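Local coordinates for cellulose 1,4-beta-cellobiosidase (Thermobifida fusca, PDB 4JJJ), which probably hydrolyses beta-1,4 links of cellulose to release cellobiose, this chain being the family 48 glycoside hydrolase part of a longer protein, at residues Q497-M510 / A521-H535. The protein carries 1 engineered substitution. Residues are numbered along the deposited sequence; the frame is centred on the assembly and turned at random.
Sequences QDVGVTAALAKTLM and ALATAEGLLDALLAH. With ZN (zinc ion), chain X; ZN (zinc ion), chain S; NA (sodium ion), chain J; BGC (beta-D-glucopyranose), chain B.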
# COMPACT_ATOMS: atom_id res chain seq x y z
N GLN A 497 6.94 4.99 19.60
CA GLN A 497 6.95 6.40 19.28
C GLN A 497 6.96 6.67 17.72
O GLN A 497 7.54 7.63 17.23
CB GLN A 497 8.17 7.07 19.94
CG GLN A 497 8.07 7.05 21.46
CD GLN A 497 9.07 7.99 22.07
OE1 GLN A 497 10.24 7.97 21.69
NE2 GLN A 497 8.65 8.78 23.03
N ASP A 498 6.36 5.76 17.00
CA ASP A 498 6.37 5.84 15.53
C ASP A 498 5.72 7.16 15.14
O ASP A 498 4.57 7.35 15.37
CB ASP A 498 5.66 4.63 14.97
CG ASP A 498 5.63 4.57 13.53
OD1 ASP A 498 5.39 5.60 12.87
OD2 ASP A 498 5.74 3.44 12.94
N VAL A 499 6.51 7.98 14.47
CA VAL A 499 6.07 9.38 14.27
C VAL A 499 4.99 9.44 13.17
O VAL A 499 4.18 10.36 13.17
CB VAL A 499 7.21 10.37 14.02
CG1 VAL A 499 8.14 10.36 15.26
CG2 VAL A 499 7.98 10.04 12.74
N GLY A 500 5.06 8.51 12.22
CA GLY A 500 4.08 8.44 11.12
C GLY A 500 2.72 8.06 11.69
O GLY A 500 1.66 8.68 11.40
N VAL A 501 2.71 7.02 12.51
CA VAL A 501 1.49 6.53 13.14
C VAL A 501 0.94 7.65 14.05
O VAL A 501 -0.23 7.89 14.09
CB VAL A 501 1.78 5.25 13.96
CG1 VAL A 501 0.58 4.93 14.87
CG2 VAL A 501 2.14 4.14 13.04
N THR A 502 1.82 8.29 14.76
CA THR A 502 1.47 9.39 15.65
C THR A 502 0.73 10.47 14.89
O THR A 502 -0.30 10.95 15.32
CB THR A 502 2.68 9.91 16.44
OG1 THR A 502 3.20 8.82 17.24
CG2 THR A 502 2.30 11.09 17.34
N ALA A 503 1.29 10.91 13.78
CA ALA A 503 0.68 12.00 13.01
C ALA A 503 -0.69 11.61 12.46
O ALA A 503 -1.61 12.41 12.50
CB ALA A 503 1.66 12.41 11.95
N ALA A 504 -0.83 10.36 11.99
CA ALA A 504 -2.11 9.92 11.48
C ALA A 504 -3.12 9.83 12.62
O ALA A 504 -4.31 10.13 12.44
CB ALA A 504 -1.94 8.57 10.78
N LEU A 505 -2.70 9.40 13.81
CA LEU A 505 -3.59 9.34 14.96
C LEU A 505 -4.04 10.77 15.33
O LEU A 505 -5.22 11.02 15.53
CB LEU A 505 -2.89 8.64 16.11
CG LEU A 505 -3.69 8.58 17.42
CD1 LEU A 505 -5.03 7.91 17.18
CD2 LEU A 505 -2.83 7.89 18.47
N ALA A 506 -3.11 11.71 15.37
CA ALA A 506 -3.42 13.08 15.69
C ALA A 506 -4.45 13.61 14.68
O ALA A 506 -5.44 14.28 15.09
CB ALA A 506 -2.23 13.94 15.64
N LYS A 507 -4.27 13.34 13.36
CA LYS A 507 -5.24 13.83 12.39
C LYS A 507 -6.60 13.21 12.58
O LYS A 507 -7.64 13.89 12.46
CB LYS A 507 -4.71 13.63 11.01
CG LYS A 507 -3.61 14.62 10.60
CD LYS A 507 -3.20 14.46 9.19
CE LYS A 507 -2.31 13.23 8.96
NZ LYS A 507 -2.35 12.78 7.50
N THR A 508 -6.62 11.90 12.77
CA THR A 508 -7.87 11.23 12.94
C THR A 508 -8.68 11.90 14.05
O THR A 508 -9.88 12.18 13.88
CB THR A 508 -7.64 9.72 13.35
OG1 THR A 508 -6.98 9.09 12.28
CG2 THR A 508 -8.91 8.96 13.51
N LEU A 509 -8.02 12.15 15.13
CA LEU A 509 -8.64 12.77 16.31
C LEU A 509 -9.10 14.23 16.04
O LEU A 509 -10.17 14.62 16.47
CB LEU A 509 -7.67 12.71 17.52
CG LEU A 509 -7.41 11.25 18.03
CD1 LEU A 509 -6.35 11.22 19.09
CD2 LEU A 509 -8.67 10.62 18.54
N MET A 510 -8.30 14.97 15.31
CA MET A 510 -8.64 16.36 14.97
C MET A 510 -9.87 16.44 14.06
O MET A 510 -10.76 17.25 14.36
CB MET A 510 -7.45 17.04 14.31
CG MET A 510 -6.40 17.48 15.36
SD MET A 510 -5.14 18.55 14.64
CE MET A 510 -4.39 17.54 13.36
N ALA A 521 -10.92 14.05 22.52
CA ALA A 521 -10.23 13.79 21.23
C ALA A 521 -9.27 14.93 20.88
O ALA A 521 -8.11 14.72 20.45
CB ALA A 521 -11.17 13.51 20.09
N LEU A 522 -9.75 16.17 20.96
CA LEU A 522 -8.90 17.29 20.60
C LEU A 522 -7.72 17.40 21.57
O LEU A 522 -6.60 17.65 21.13
CB LEU A 522 -9.64 18.62 20.63
CG LEU A 522 -8.78 19.82 20.11
CD1 LEU A 522 -8.06 19.60 18.80
CD2 LEU A 522 -9.67 21.05 20.05
N ALA A 523 -7.99 17.17 22.86
CA ALA A 523 -6.89 17.24 23.84
C ALA A 523 -5.79 16.23 23.58
O ALA A 523 -4.60 16.54 23.65
CB ALA A 523 -7.38 17.21 25.28
N THR A 524 -6.16 15.04 23.20
CA THR A 524 -5.18 14.00 22.83
C THR A 524 -4.38 14.42 21.62
O THR A 524 -3.17 14.30 21.60
CB THR A 524 -5.87 12.62 22.66
OG1 THR A 524 -6.60 12.35 23.87
CG2 THR A 524 -4.93 11.48 22.37
N ALA A 525 -5.10 14.85 20.56
CA ALA A 525 -4.45 15.30 19.35
C ALA A 525 -3.43 16.39 19.64
O ALA A 525 -2.30 16.37 19.14
CB ALA A 525 -5.47 15.81 18.37
N GLU A 526 -3.84 17.35 20.48
CA GLU A 526 -2.96 18.49 20.75
C GLU A 526 -1.69 17.98 21.46
O GLU A 526 -0.58 18.47 21.16
CB GLU A 526 -3.63 19.50 21.66
CG GLU A 526 -4.77 20.28 21.03
CD GLU A 526 -4.39 21.39 20.04
OE1 GLU A 526 -3.30 21.40 19.42
OE2 GLU A 526 -5.24 22.32 19.90
N GLY A 527 -1.84 17.01 22.37
CA GLY A 527 -0.70 16.42 23.07
C GLY A 527 0.24 15.67 22.16
O GLY A 527 1.43 15.73 22.28
N LEU A 528 -0.34 14.97 21.16
CA LEU A 528 0.46 14.32 20.11
C LEU A 528 1.23 15.30 19.21
O LEU A 528 2.42 15.10 18.92
CB LEU A 528 -0.42 13.40 19.27
CG LEU A 528 -1.02 12.21 20.04
CD1 LEU A 528 -1.92 11.42 19.14
CD2 LEU A 528 0.10 11.34 20.66
N LEU A 529 0.63 16.43 18.84
CA LEU A 529 1.33 17.39 18.02
C LEU A 529 2.48 18.04 18.84
O LEU A 529 3.55 18.25 18.33
CB LEU A 529 0.37 18.50 17.59
CG LEU A 529 -0.77 18.13 16.63
CD1 LEU A 529 -1.62 19.38 16.33
CD2 LEU A 529 -0.24 17.46 15.42
N ASP A 530 2.25 18.28 20.13
CA ASP A 530 3.31 18.80 20.96
C ASP A 530 4.46 17.81 20.99
O ASP A 530 5.63 18.20 20.99
CB ASP A 530 2.84 19.00 22.39
CG ASP A 530 1.94 20.18 22.58
OD1 ASP A 530 1.94 21.05 21.74
OD2 ASP A 530 1.24 20.23 23.64
N ALA A 531 4.12 16.53 21.19
CA ALA A 531 5.10 15.45 21.25
C ALA A 531 5.94 15.39 20.00
O ALA A 531 7.16 15.28 20.05
CB ALA A 531 4.37 14.14 21.51
N LEU A 532 5.32 15.51 18.83
CA LEU A 532 6.04 15.56 17.56
C LEU A 532 6.98 16.71 17.57
O LEU A 532 8.12 16.58 17.16
CB LEU A 532 5.10 15.56 16.35
CG LEU A 532 4.26 14.25 16.17
CD1 LEU A 532 3.15 14.39 15.17
CD2 LEU A 532 5.15 13.11 15.73
N LEU A 533 6.55 17.89 17.99
CA LEU A 533 7.43 19.07 17.95
C LEU A 533 8.64 18.92 18.86
O LEU A 533 9.71 19.43 18.55
CB LEU A 533 6.58 20.34 18.28
CG LEU A 533 5.73 20.90 17.15
CD1 LEU A 533 4.93 22.04 17.82
CD2 LEU A 533 6.52 21.39 15.92
N ALA A 534 8.46 18.14 19.90
CA ALA A 534 9.51 17.88 20.88
C ALA A 534 10.60 17.01 20.38
O ALA A 534 11.66 16.92 21.04
CB ALA A 534 8.91 17.30 22.15
N HIS A 535 10.37 16.32 19.25
CA HIS A 535 11.34 15.40 18.64
C HIS A 535 11.88 15.89 17.25
O HIS A 535 12.35 15.11 16.43
CB HIS A 535 10.77 13.99 18.60
CG HIS A 535 10.48 13.47 19.97
ND1 HIS A 535 11.43 12.85 20.76
CD2 HIS A 535 9.33 13.45 20.69
CE1 HIS A 535 10.88 12.52 21.91
NE2 HIS A 535 9.60 12.83 21.87
ZN ZN X . 13.47 12.61 20.70
ZN ZN S . -4.50 23.73 18.80
NA NA J . 0.09 22.48 22.19
C2 BGC B . 5.69 -1.64 11.31
C3 BGC B . 5.87 -1.56 9.80
C4 BGC B . 5.99 -0.09 9.34
C5 BGC B . 6.96 0.77 10.17
C6 BGC B . 6.80 2.27 9.91
C1 BGC B . 6.72 -0.80 12.02
O1 BGC B . 6.42 -0.88 13.45
O2 BGC B . 5.83 -3.07 11.62
O3 BGC B . 4.77 -2.19 9.13
O4 BGC B . 6.41 0.01 7.98
O5 BGC B . 6.71 0.58 11.56
O6 BGC B . 5.55 2.77 10.31
O HOH W 1 -0.71 21.16 20.34
O HOH W 2 -2.85 24.65 19.61
O HOH W 3 -1.99 24.00 21.62
O HOH W 4 -1.06 21.70 23.51
O HOH W 5 1.00 22.87 24.01
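Helix 499-510 runs against helix 521-533 at 150° between their directions, the axes 8.2 Å apart, and they come closest where A506 faces A525, with CA atoms separated by 4.4 Å. That closeness relies on small residues: A525 CB sits 3.6 Å from A506 O and also touches M510 CG. On one flank L509, with CG anti to its carbonyl carbon (chi1 -67°), lays CD1 against T524 CG2 at 3.6 Å; on the other, M510 and L529 meet tip to tip, SD to CD1. Toward the start of helix 499-510, L532 pushes CD2 between V499 CB and T502 CG2; farther along, L528 CD1 packs on L505 CD2 at 3.7 Å. D498 caps this helix: OD1 accepts a nearly straight bond from V501 N at 3.1 Å, while OD2 lies 2.7 Å from O6 of the bound glucose. With an alanine in place of D498, V501 N would probably lose its cap and the sugar hydroxyl its carboxylate neighbour. Beyond L532, H535 in one of its two modelled conformers binds a zinc ion through ND1. This is an antiparallel helical hairpin of the (α/α)6 barrel, with its first helix opening at the glycan pocket.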